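PDB 1YB4: tartronic semialdehyde reductase from Salmonella typhimurium, which catalyses the NAD(P)H-dependent reduction of tartronic semialdehyde (2-hydroxy-3-oxopropanoate) to (R)-glycerate, a reaction that is reversible. Local coordinates for residues A[117-122]-A[167-172]; A[62-67]-A[94-99]; A[134-139]-A[157-162]; A[16-21]-A[127-132]. All blocks are in the same frame, centred on the assembly; numbering follows the deposited sequence.

Contact 1: A[117-122]-A[167-172]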
loop_
_atom_site.group_PDB
_atom_site.type_symbol
_atom_site.label_atom_id
_atom_site.label_comp_id
_atom_site.label_asym_id
_atom_site.label_seq_id
_atom_site.Cartn_x
_atom_site.Cartn_y
_atom_site.Cartn_z
ATOM N N TYR A 117 13.748 -13.033 34.646
ATOM C CA TYR A 117 13.764 -11.993 33.625
ATOM C C TYR A 117 12.371 -11.452 33.370
ATOM O O TYR A 117 11.415 -12.209 33.199
ATOM C CB TYR A 117 14.318 -12.575 32.319
ATOM C CG TYR A 117 14.610 -11.578 31.213
ATOM C CD1 TYR A 117 15.926 -11.308 30.828
ATOM C CD2 TYR A 117 13.579 -10.920 30.538
ATOM C CE1 TYR A 117 16.217 -10.412 29.796
ATOM C CE2 TYR A 117 13.858 -10.018 29.509
ATOM C CZ TYR A 117 15.178 -9.773 29.144
ATOM O OH TYR A 117 15.462 -8.895 28.125
ATOM N N LEU A 118 12.258 -10.134 33.368
ATOM C CA LEU A 118 10.991 -9.495 33.070
ATOM C C LEU A 118 11.284 -8.540 31.931
ATOM O O LEU A 118 12.204 -7.731 32.039
ATOM C CB LEU A 118 10.460 -8.668 34.247
ATOM C CG LEU A 118 9.896 -9.270 35.534
ATOM C CD1 LEU A 118 9.269 -8.138 36.351
ATOM C CD2 LEU A 118 8.868 -10.357 35.222
ATOM N N ASP A 119 10.556 -8.651 30.825
ATOM C CA ASP A 119 10.753 -7.691 29.751
ATOM C C ASP A 119 9.566 -6.773 29.963
ATOM O O ASP A 119 8.415 -7.194 29.891
ATOM C CB ASP A 119 10.726 -8.339 28.357
ATOM C CG ASP A 119 9.513 -9.232 28.129
ATOM O OD1 ASP A 119 9.438 -10.324 28.728
ATOM O OD2 ASP A 119 8.635 -8.847 27.333
ATOM N N ALA A 120 9.848 -5.523 30.288
ATOM C CA ALA A 120 8.779 -4.582 30.536
ATOM C C ALA A 120 8.969 -3.273 29.768
ATOM O O ALA A 120 9.272 -2.221 30.357
ATOM C CB ALA A 120 8.664 -4.311 32.036
ATOM N N PRO A 121 8.819 -3.326 28.433
ATOM C CA PRO A 121 8.968 -2.114 27.626
ATOM C C PRO A 121 8.045 -1.040 28.194
ATOM O O PRO A 121 7.044 -1.357 28.852
ATOM C CB PRO A 121 8.548 -2.568 26.228
ATOM C CG PRO A 121 7.701 -3.810 26.477
ATOM C CD PRO A 121 8.449 -4.479 27.593
ATOM N N VAL A 122 8.373 0.226 27.949
ATOM C CA VAL A 122 7.558 1.311 28.468
ATOM C C VAL A 122 7.149 2.307 27.388
ATOM O O VAL A 122 7.762 2.378 26.328
ATOM C CB VAL A 122 8.319 2.070 29.576
ATOM C CG1 VAL A 122 9.587 2.659 29.026
ATOM C CG2 VAL A 122 7.463 3.163 30.128
ATOM N N ASP A 167 6.138 -11.320 25.731
ATOM C CA ASP A 167 4.822 -10.722 25.526
ATOM C C ASP A 167 4.832 -9.251 25.893
ATOM O O ASP A 167 3.961 -8.493 25.475
ATOM C CB ASP A 167 3.764 -11.445 26.361
ATOM C CG ASP A 167 3.475 -12.848 25.852
ATOM O OD1 ASP A 167 4.200 -13.324 24.944
ATOM O OD2 ASP A 167 2.525 -13.477 26.372
ATOM N N GLY A 168 5.813 -8.852 26.691
ATOM C CA GLY A 168 5.909 -7.458 27.080
ATOM C C GLY A 168 6.293 -6.679 25.843
ATOM O O GLY A 168 5.651 -5.692 25.476
ATOM N N GLN A 169 7.344 -7.146 25.183
ATOM C CA GLN A 169 7.825 -6.506 23.978
ATOM C C GLN A 169 6.755 -6.582 22.898
ATOM O O GLN A 169 6.470 -5.605 22.203
ATOM C CB GLN A 169 9.095 -7.198 23.496
ATOM C CG GLN A 169 10.273 -7.118 24.475
ATOM C CD GLN A 169 10.651 -5.689 24.812
ATOM O OE1 GLN A 169 10.152 -4.743 24.197
ATOM N NE2 GLN A 169 11.540 -5.520 25.790
ATOM N N THR A 170 6.144 -7.748 22.767
ATOM C CA THR A 170 5.137 -7.906 21.750
ATOM C C THR A 170 3.995 -6.927 21.979
ATOM O O THR A 170 3.390 -6.428 21.016
ATOM C CB THR A 170 4.600 -9.331 21.731
ATOM O OG1 THR A 170 5.647 -10.227 21.333
ATOM C CG2 THR A 170 3.404 -9.434 20.770
ATOM N N CYS A 171 3.717 -6.633 23.247
ATOM C CA CYS A 171 2.629 -5.720 23.585
ATOM C C CYS A 171 2.983 -4.289 23.183
ATOM O O CYS A 171 2.149 -3.547 22.671
ATOM C CB CYS A 171 2.335 -5.791 25.078
ATOM S SG CYS A 171 0.801 -4.972 25.554
ATOM N N LYS A 172 4.231 -3.901 23.412
ATOM C CA LYS A 172 4.665 -2.563 23.044
ATOM C C LYS A 172 4.585 -2.385 21.521
ATOM O O LYS A 172 4.070 -1.379 21.047
ATOM C CB LYS A 172 6.098 -2.319 23.524
ATOM C CG LYS A 172 6.693 -0.974 23.101
ATOM C CD LYS A 172 5.906 0.189 23.672
ATOM C CE LYS A 172 6.510 1.519 23.250
ATOM N NZ LYS A 172 7.968 1.570 23.570
HETATM O O HOH W 1 13.568 -7.849 26.809
#
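The side-chain amide of Gln169 lays one face over the Pro121 ring. Its CD stands 3.7 Å from Pro121 CD, and its OE1 is 3.4 Å from Pro121 CB. The chain bends at chi2 (-58°), which folds the amide back over the proline. NE2 is bonded to Ser96 O and, through a water, to Tyr117 OH. That water and Asp119 CB both lie at the edge of the Tyr117 ring, in its plane. The carboxylate of Asp119 points its OD2 at the first turn of helix 167-195. There it takes Gln169 N at 3.0 Å, nearly along its own C-O axis, and Gly168 N in a weaker, more bent bond. OD1 is held by Gly166 N and Asn165 ND2, so both oxygens are engaged. Along its CB-CG edge, Pro121 also meets Lys172, CB to CB at 3.7 Å. The lysine chain then runs on, bent at chi2 and chi4, and its NZ donates to Val122 O at 2.9 Å, tilted 32° from the carbonyl plane. Ser97 OG is a second partner of NZ. Lys172 is the predicted active-site residue, and these bonds fix where its amine sits, at the junction of the nucleotide-binding domain and the long helix. The N-H groups of the first helical turn, which meet Asp119 OD2, would be expected to stabilise a negative charge on this buried carboxylate.

Contact 2: A[62-67]-A[94-99]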
loop_
_atom_site.group_PDB
_atom_site.type_symbol
_atom_site.label_atom_id
_atom_site.label_comp_id
_atom_site.label_asym_id
_atom_site.label_seq_id
_atom_site.Cartn_x
_atom_site.Cartn_y
_atom_site.Cartn_z
ATOM N N ILE A 62 18.042 -5.741 38.661
ATOM C CA ILE A 62 18.780 -4.895 37.723
ATOM C C ILE A 62 17.897 -4.346 36.591
ATOM O O ILE A 62 17.307 -5.108 35.827
ATOM C CB ILE A 62 19.953 -5.679 37.072
ATOM C CG1 ILE A 62 20.969 -6.117 38.131
ATOM C CG2 ILE A 62 20.624 -4.822 36.011
ATOM C CD1 ILE A 62 20.546 -7.327 38.936
ATOM N N PHE A 63 17.830 -3.020 36.489
ATOM C CA PHE A 63 17.048 -2.328 35.465
ATOM C C PHE A 63 17.937 -1.949 34.295
ATOM O O PHE A 63 18.994 -1.346 34.487
ATOM C CB PHE A 63 16.441 -1.050 36.041
ATOM C CG PHE A 63 15.323 -1.299 36.992
ATOM C CD1 PHE A 63 14.033 -1.512 36.520
ATOM C CD2 PHE A 63 15.565 -1.401 38.363
ATOM C CE1 PHE A 63 12.997 -1.831 37.401
ATOM C CE2 PHE A 63 14.538 -1.720 39.250
ATOM C CZ PHE A 63 13.251 -1.936 38.771
ATOM N N ILE A 64 17.497 -2.286 33.087
ATOM C CA ILE A 64 18.238 -1.956 31.879
ATOM C C ILE A 64 17.442 -1.013 30.970
ATOM O O ILE A 64 16.336 -1.344 30.554
ATOM C CB ILE A 64 18.570 -3.233 31.081
ATOM C CG1 ILE A 64 19.482 -4.133 31.913
ATOM C CG2 ILE A 64 19.200 -2.869 29.723
ATOM C CD1 ILE A 64 19.751 -5.465 31.267
HETATM N N MSE A 65 17.990 0.169 30.688
HETATM C CA MSE A 65 17.324 1.113 29.792
HETATM C C MSE A 65 18.309 1.611 28.744
HETATM O O MSE A 65 18.811 2.740 28.810
HETATM C CB MSE A 65 16.725 2.305 30.543
HETATM C CG MSE A 65 15.928 3.277 29.643
HETATM SE SE MSE A 65 14.228 2.611 28.887
HETATM C CE MSE A 65 14.812 2.076 27.128
ATOM N N VAL A 66 18.562 0.734 27.774
ATOM C CA VAL A 66 19.467 0.973 26.659
ATOM C C VAL A 66 18.614 1.137 25.373
ATOM O O VAL A 66 17.466 0.694 25.328
ATOM C CB VAL A 66 20.441 -0.222 26.547
ATOM C CG1 VAL A 66 19.798 -1.331 25.782
ATOM C CG2 VAL A 66 21.749 0.203 25.920
ATOM N N PRO A 67 19.161 1.785 24.323
ATOM C CA PRO A 67 18.502 2.044 23.029
ATOM C C PRO A 67 17.932 0.931 22.120
ATOM O O PRO A 67 16.740 0.916 21.836
ATOM C CB PRO A 67 19.539 2.889 22.284
ATOM C CG PRO A 67 20.176 3.664 23.390
ATOM C CD PRO A 67 20.400 2.582 24.424
ATOM N N ASP A 94 14.417 -5.731 31.778
ATOM C CA ASP A 94 14.733 -4.893 30.639
ATOM C C ASP A 94 13.507 -4.072 30.328
ATOM O O ASP A 94 12.417 -4.609 30.086
ATOM C CB ASP A 94 15.112 -5.741 29.425
ATOM C CG ASP A 94 15.558 -4.898 28.258
ATOM O OD1 ASP A 94 16.101 -3.792 28.506
ATOM O OD2 ASP A 94 15.378 -5.345 27.103
HETATM N N MSE A 95 13.687 -2.760 30.347
HETATM C CA MSE A 95 12.590 -1.861 30.077
HETATM C C MSE A 95 12.750 -1.158 28.741
HETATM O O MSE A 95 11.983 -0.250 28.409
HETATM C CB MSE A 95 12.446 -0.877 31.231
HETATM C CG MSE A 95 12.053 -1.591 32.518
HETATM SE SE MSE A 95 11.639 -0.437 34.007
HETATM C CE MSE A 95 9.779 -0.030 33.605
ATOM N N SER A 96 13.737 -1.615 27.968
ATOM C CA SER A 96 13.997 -1.079 26.637
ATOM C C SER A 96 12.940 -1.642 25.699
ATOM O O SER A 96 12.280 -2.631 26.023
ATOM C CB SER A 96 15.358 -1.541 26.106
ATOM O OG SER A 96 16.409 -1.358 27.033
ATOM N N SER A 97 12.769 -1.008 24.545
ATOM C CA SER A 97 11.836 -1.516 23.546
ATOM C C SER A 97 12.723 -2.163 22.492
ATOM O O SER A 97 13.338 -1.481 21.666
ATOM C CB SER A 97 11.007 -0.392 22.916
ATOM O OG SER A 97 10.079 0.126 23.839
ATOM N N ILE A 98 12.814 -3.483 22.548
ATOM C CA ILE A 98 13.643 -4.212 21.605
ATOM C C ILE A 98 12.830 -5.313 20.944
ATOM O O ILE A 98 11.607 -5.371 21.085
ATOM C CB ILE A 98 14.882 -4.835 22.308
ATOM C CG1 ILE A 98 14.471 -6.045 23.149
ATOM C CG2 ILE A 98 15.528 -3.803 23.215
ATOM C CD1 ILE A 98 15.634 -6.688 23.910
ATOM N N SER A 99 13.532 -6.198 20.250
ATOM C CA SER A 99 12.914 -7.286 19.526
ATOM C C SER A 99 12.262 -8.355 20.373
ATOM O O SER A 99 12.889 -8.922 21.263
ATOM C CB SER A 99 13.937 -7.941 18.609
ATOM O OG SER A 99 13.461 -9.197 18.163
#
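Ile64 and Asp94 form a parallel beta bridge between neighbouring strands of the Rossmann-type sheet, at the C-terminal ends where such folds bind their dinucleotide. The packing is tight from just past this bridge. Met95 N donates to Ile64 O at 3.0 Å, with an N-H...O angle of 165°. The Met95 side chain (selenomethionine) lies alongside Phe63, pointing the same way. Its SE comes to the ring edge, 3.6 Å from Phe63 CD1, in a Met-aromatic contact, and helix 142-155 packs on both residues. Ser96 OG sits between Val66 O and Asp94 OD1, 2.9 Å from each. Its single proton can serve either oxygen. Asp94 OD1 also takes a weak bond from Ser96 N, two residues on. The far end is looser and more open: Pro67 is exposed and its CB points away from 94-99. Met65 and Val66, by contrast, are partly exposed but still pack closely on Ser96. The Met65 side chain also touches a glycine-rich segment that fits the GxGxxG pattern of Rossmann domains. With CG anti to the backbone N (chi1 -176°) and the chain bent beyond it, Met65 folds back over the loop, and its CE rests 3.3 Å from Ser96 CA.

Contact 3: A[134-139]-A[157-162]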
loop_
_atom_site.group_PDB
_atom_site.type_symbol
_atom_site.label_atom_id
_atom_site.label_comp_id
_atom_site.label_asym_id
_atom_site.label_seq_id
_atom_site.Cartn_x
_atom_site.Cartn_y
_atom_site.Cartn_z
ATOM N N LEU A 134 4.495 6.481 33.513
ATOM C CA LEU A 134 4.714 5.646 32.346
ATOM C C LEU A 134 3.710 4.494 32.296
ATOM O O LEU A 134 3.166 4.075 33.326
ATOM C CB LEU A 134 6.106 5.037 32.393
ATOM C CG LEU A 134 7.317 5.955 32.314
ATOM C CD1 LEU A 134 8.577 5.187 32.789
ATOM C CD2 LEU A 134 7.458 6.466 30.876
ATOM N N SER A 135 3.454 3.998 31.091
ATOM C CA SER A 135 2.599 2.833 30.935
ATOM C C SER A 135 3.639 1.715 30.825
ATOM O O SER A 135 4.657 1.883 30.147
ATOM C CB SER A 135 1.745 2.930 29.671
ATOM O OG SER A 135 0.763 3.932 29.842
ATOM N N ILE A 136 3.399 0.596 31.508
ATOM C CA ILE A 136 4.349 -0.504 31.510
ATOM C C ILE A 136 3.718 -1.861 31.189
ATOM O O ILE A 136 2.851 -2.345 31.926
ATOM C CB ILE A 136 5.044 -0.565 32.881
ATOM C CG1 ILE A 136 5.679 0.794 33.196
ATOM C CG2 ILE A 136 6.081 -1.638 32.889
ATOM C CD1 ILE A 136 6.220 0.916 34.627
HETATM N N MSE A 137 4.143 -2.476 30.086
HETATM C CA MSE A 137 3.617 -3.782 29.700
HETATM C C MSE A 137 4.705 -4.789 30.034
HETATM O O MSE A 137 5.848 -4.637 29.615
HETATM C CB MSE A 137 3.262 -3.793 28.215
HETATM C CG MSE A 137 3.546 -2.476 27.539
HETATM SE SE MSE A 137 2.241 -1.963 26.215
HETATM C CE MSE A 137 2.683 -0.073 26.079
ATOM N N VAL A 138 4.337 -5.826 30.779
ATOM C CA VAL A 138 5.305 -6.799 31.262
ATOM C C VAL A 138 5.160 -8.264 30.875
ATOM O O VAL A 138 4.080 -8.852 30.978
ATOM C CB VAL A 138 5.356 -6.761 32.819
ATOM C CG1 VAL A 138 6.475 -7.654 33.333
ATOM C CG2 VAL A 138 5.530 -5.331 33.312
ATOM N N GLY A 139 6.279 -8.861 30.480
ATOM C CA GLY A 139 6.284 -10.268 30.131
ATOM C C GLY A 139 7.119 -11.012 31.161
ATOM O O GLY A 139 8.250 -10.611 31.454
ATOM N N LYS A 157 2.036 4.517 35.997
ATOM C CA LYS A 157 0.678 4.247 36.464
ATOM C C LYS A 157 0.185 2.933 35.906
ATOM O O LYS A 157 0.010 1.965 36.638
ATOM C CB LYS A 157 -0.304 5.343 36.026
ATOM C CG LYS A 157 -0.130 6.693 36.686
ATOM C CD LYS A 157 -1.360 7.576 36.482
ATOM C CE LYS A 157 -1.318 8.787 37.410
ATOM N NZ LYS A 157 -2.612 9.515 37.440
ATOM N N ASN A 158 -0.052 2.908 34.599
ATOM C CA ASN A 158 -0.548 1.714 33.952
ATOM C C ASN A 158 0.486 0.605 33.825
ATOM O O ASN A 158 1.306 0.605 32.906
ATOM C CB ASN A 158 -1.121 2.050 32.569
ATOM C CG ASN A 158 -2.424 2.815 32.654
ATOM O OD1 ASN A 158 -3.085 2.825 33.696
ATOM N ND2 ASN A 158 -2.813 3.449 31.552
ATOM N N ILE A 159 0.452 -0.338 34.760
ATOM C CA ILE A 159 1.366 -1.464 34.706
ATOM C C ILE A 159 0.486 -2.642 34.398
ATOM O O ILE A 159 -0.556 -2.821 35.016
ATOM C CB ILE A 159 2.086 -1.713 36.044
ATOM C CG1 ILE A 159 3.030 -0.549 36.357
ATOM C CG2 ILE A 159 2.882 -3.008 35.970
ATOM C CD1 ILE A 159 2.377 0.643 36.996
ATOM N N THR A 160 0.904 -3.446 33.440
ATOM C CA THR A 160 0.107 -4.584 33.047
ATOM C C THR A 160 0.981 -5.778 32.754
ATOM O O THR A 160 1.924 -5.681 31.972
ATOM C CB THR A 160 -0.710 -4.266 31.773
ATOM O OG1 THR A 160 -1.637 -3.214 32.046
ATOM C CG2 THR A 160 -1.453 -5.493 31.290
ATOM N N LEU A 161 0.675 -6.898 33.398
ATOM C CA LEU A 161 1.413 -8.122 33.149
ATOM C C LEU A 161 0.671 -8.671 31.950
ATOM O O LEU A 161 -0.501 -9.041 32.056
ATOM C CB LEU A 161 1.304 -9.088 34.323
ATOM C CG LEU A 161 2.139 -10.360 34.158
ATOM C CD1 LEU A 161 3.592 -10.000 33.908
ATOM C CD2 LEU A 161 1.997 -11.230 35.404
ATOM N N VAL A 162 1.346 -8.697 30.806
ATOM C CA VAL A 162 0.736 -9.153 29.561
ATOM C C VAL A 162 0.778 -10.669 29.363
ATOM O O VAL A 162 -0.146 -11.246 28.784
ATOM C CB VAL A 162 1.409 -8.465 28.346
ATOM C CG1 VAL A 162 0.802 -8.974 27.064
ATOM C CG2 VAL A 162 1.234 -6.949 28.439
HETATM O O HOH W 2 0.545 5.061 32.567
#
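Ile136 and Ile159 lie side by side and point the same way from adjacent parallel strands. These are the two strands of a beta-alpha-beta unit, with helix 142-155 as the crossover. Ile136 CD1 meets Ile159 CG1 at 3.9 Å. Both chains leave the backbone alike, with CG1 anti to the carbonyl carbon. Farther along the same face Val138 and Leu161 cross obliquely. Leu161 has CG anti to the backbone N (chi1 -176°), and its CD1 turns in toward the neighbouring strand, 3.8 Å from Val138 CG1. Phe145 of the crossover helix packs on Val138, Ile159 and Leu161, while Phe152 adds to the cover of Val138. The opposite face carries Met137 (selenomethionine) and Thr160. Here Met137 CB touches CG2 of Val162 at 3.8 Å, and the rest of the methionine leads off to Cys171 and Lys172 of helix 167-195. Thr160 packs on Ala206 of the second subunit. Between the faces the backbones bond in regular parallel fashion. Thr160 N to Ile136 O is 2.7 Å, Val138 N to Thr160 O is 2.7 Å, and Val162 N to Val138 O is similar. The strand 158-163 is the outermost of the sheet within the chain. Near Asn158, which is exposed, Lys157 N makes a weak bond to Leu134 O, and a water accepts from Asn158 N at 3.0 Å and bonds to Ser135 OG at 3.0 Å.

Contact 4: A[16-21]-A[127-132]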
loop_
_atom_site.group_PDB
_atom_site.type_symbol
_atom_site.label_atom_id
_atom_site.label_comp_id
_atom_site.label_asym_id
_atom_site.label_seq_id
_atom_site.Cartn_x
_atom_site.Cartn_y
_atom_site.Cartn_z
ATOM N N SER A 16 17.615 7.972 32.965
ATOM C CA SER A 16 17.994 8.904 34.015
ATOM C C SER A 16 16.844 9.343 34.916
ATOM O O SER A 16 16.926 9.200 36.126
ATOM C CB SER A 16 18.670 10.137 33.406
ATOM O OG SER A 16 19.143 11.006 34.420
ATOM N N PRO A 17 15.758 9.895 34.349
ATOM C CA PRO A 17 14.680 10.301 35.250
ATOM C C PRO A 17 14.037 9.119 35.953
ATOM O O PRO A 17 13.400 9.285 36.986
ATOM C CB PRO A 17 13.706 11.039 34.324
ATOM C CG PRO A 17 13.874 10.338 33.046
ATOM C CD PRO A 17 15.387 10.152 32.949
HETATM N N MSE A 18 14.198 7.927 35.387
HETATM C CA MSE A 18 13.628 6.732 35.999
HETATM C C MSE A 18 14.452 6.374 37.226
HETATM O O MSE A 18 13.896 6.098 38.303
HETATM C CB MSE A 18 13.607 5.576 34.997
HETATM C CG MSE A 18 12.519 5.762 33.931
HETATM SE SE MSE A 18 12.680 4.671 32.342
HETATM C CE MSE A 18 11.808 3.058 33.002
ATOM N N ALA A 19 15.776 6.402 37.062
ATOM C CA ALA A 19 16.690 6.109 38.155
ATOM C C ALA A 19 16.436 7.144 39.257
ATOM O O ALA A 19 16.330 6.796 40.445
ATOM C CB ALA A 19 18.150 6.182 37.666
ATOM N N ILE A 20 16.321 8.410 38.851
ATOM C CA ILE A 20 16.061 9.496 39.793
ATOM C C ILE A 20 14.784 9.241 40.601
ATOM O O ILE A 20 14.718 9.571 41.776
ATOM C CB ILE A 20 15.940 10.855 39.073
ATOM C CG1 ILE A 20 17.286 11.228 38.457
ATOM C CG2 ILE A 20 15.488 11.927 40.051
ATOM C CD1 ILE A 20 17.358 12.657 37.935
ATOM N N ASN A 21 13.766 8.656 39.982
ATOM C CA ASN A 21 12.542 8.370 40.717
ATOM C C ASN A 21 12.724 7.226 41.721
ATOM O O ASN A 21 12.137 7.253 42.796
ATOM C CB ASN A 21 11.394 8.024 39.765
ATOM C CG ASN A 21 10.445 9.177 39.569
ATOM O OD1 ASN A 21 10.810 10.207 39.011
ATOM N ND2 ASN A 21 9.214 9.014 40.040
ATOM N N ILE A 127 8.633 13.021 29.481
ATOM C CA ILE A 127 7.689 13.537 30.474
ATOM C C ILE A 127 7.039 12.439 31.300
ATOM O O ILE A 127 6.700 12.650 32.466
ATOM C CB ILE A 127 6.562 14.356 29.812
ATOM C CG1 ILE A 127 7.154 15.590 29.128
ATOM C CG2 ILE A 127 5.527 14.769 30.862
ATOM C CD1 ILE A 127 6.128 16.459 28.407
ATOM N N GLY A 128 6.850 11.274 30.683
ATOM C CA GLY A 128 6.241 10.160 31.379
ATOM C C GLY A 128 7.181 9.590 32.421
ATOM O O GLY A 128 6.755 9.263 33.524
ATOM N N ALA A 129 8.460 9.478 32.074
ATOM C CA ALA A 129 9.478 8.927 32.976
ATOM C C ALA A 129 9.742 9.796 34.213
ATOM O O ALA A 129 9.950 9.275 35.316
ATOM C CB ALA A 129 10.784 8.695 32.216
ATOM N N ARG A 130 9.737 11.114 34.029
ATOM C CA ARG A 130 9.975 12.040 35.133
ATOM C C ARG A 130 8.806 12.042 36.101
ATOM O O ARG A 130 8.979 11.999 37.315
ATOM C CB ARG A 130 10.136 13.468 34.620
ATOM C CG ARG A 130 11.212 13.691 33.600
ATOM C CD ARG A 130 11.024 15.080 33.033
ATOM N NE ARG A 130 12.003 15.425 32.010
ATOM C CZ ARG A 130 11.877 16.472 31.202
ATOM N NH1 ARG A 130 10.811 17.260 31.304
ATOM N NH2 ARG A 130 12.810 16.736 30.298
ATOM N N GLU A 131 7.613 12.104 35.534
ATOM C CA GLU A 131 6.378 12.171 36.287
ATOM C C GLU A 131 5.945 10.869 36.952
ATOM O O GLU A 131 5.023 10.870 37.771
ATOM C CB GLU A 131 5.290 12.665 35.342
ATOM C CG GLU A 131 4.464 13.803 35.867
ATOM C CD GLU A 131 3.958 14.699 34.757
ATOM O OE1 GLU A 131 4.731 15.578 34.310
ATOM O OE2 GLU A 131 2.798 14.516 34.331
ATOM N N GLY A 132 6.605 9.765 36.601
ATOM C CA GLY A 132 6.249 8.467 37.162
ATOM C C GLY A 132 4.902 7.949 36.663
ATOM O O GLY A 132 4.243 7.130 37.317
#
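The helical segments 16-21 and 127-131 run side by side in nearly the same direction, 11° apart with a closest approach of their axes of 7.9 Å, and come closest in backbone at Pro17 and Arg130, whose CA atoms are 5.0 Å apart. The apolar part of the meeting surface is built from Pro17, Met18 and Ala129. Ala129 points its CB at the other helix, and the Pro17 ring reaches it with CG at 3.6 Å. Met18 (selenomethionine) comes to the same methyl from another position on its helix, with its CG 3.8 Å from Ala129 CB. Its CG is anti to the carbonyl carbon (chi1 -74°), and the chain runs on past Ala129 to Phe8, Met95 and Leu155. The Pro17 ring also presents CB to the start of the Arg130 side chain, 3.7 Å from Arg130 CG. Helix 15-24 follows the first strand of the Rossmann-type domain and a loop that fits the glycine-rich GxGxxG pattern. Met18 touches that loop, so the helix joins the dinucleotide-binding part of the fold to the short helix 125-131, which follows strand 115-123 in the chain and precedes strand 134-139. The outer side of the contact is more polar. The aliphatic part of Arg130 borders Pro17, while its extended chain carries the guanidinium away to a salt bridge between NH2 and Glu126 OE1. Asn21 directs its side chain toward the C-terminal end of helix 125-131, next to the Arg130 carbonyl, though which way its amide is turned is uncertain. Just beyond, Gly132 leaves the helix with a phi of 70°.

How the contacts relate
From the N terminus, helix 15-24 opens contact 4, which closes only at helix 125-131. Contact 2 opens and closes within that span, joining strand 61-64 to the loop after strand 90-94. Contact 1 starts at strand 115-123, before contact 4 has closed, so the two cross. It ends on helix 167-195, and contact 3, between the last two strands, falls entirely within it. Contacts 1, 2 and 3 all involve one sheet. Backbone bonds join Ala120 of contact 1 to Asp94 of contact 2, and Asp119 of contact 1 to Gly139 of contact 3. Leu134 of contact 3 packs on helix 125-131 of contact 4. Met95 reaches both Met18 of contact 4 and Ile136 of contact 3. Contacts 1 and 3 also touch the second subunit.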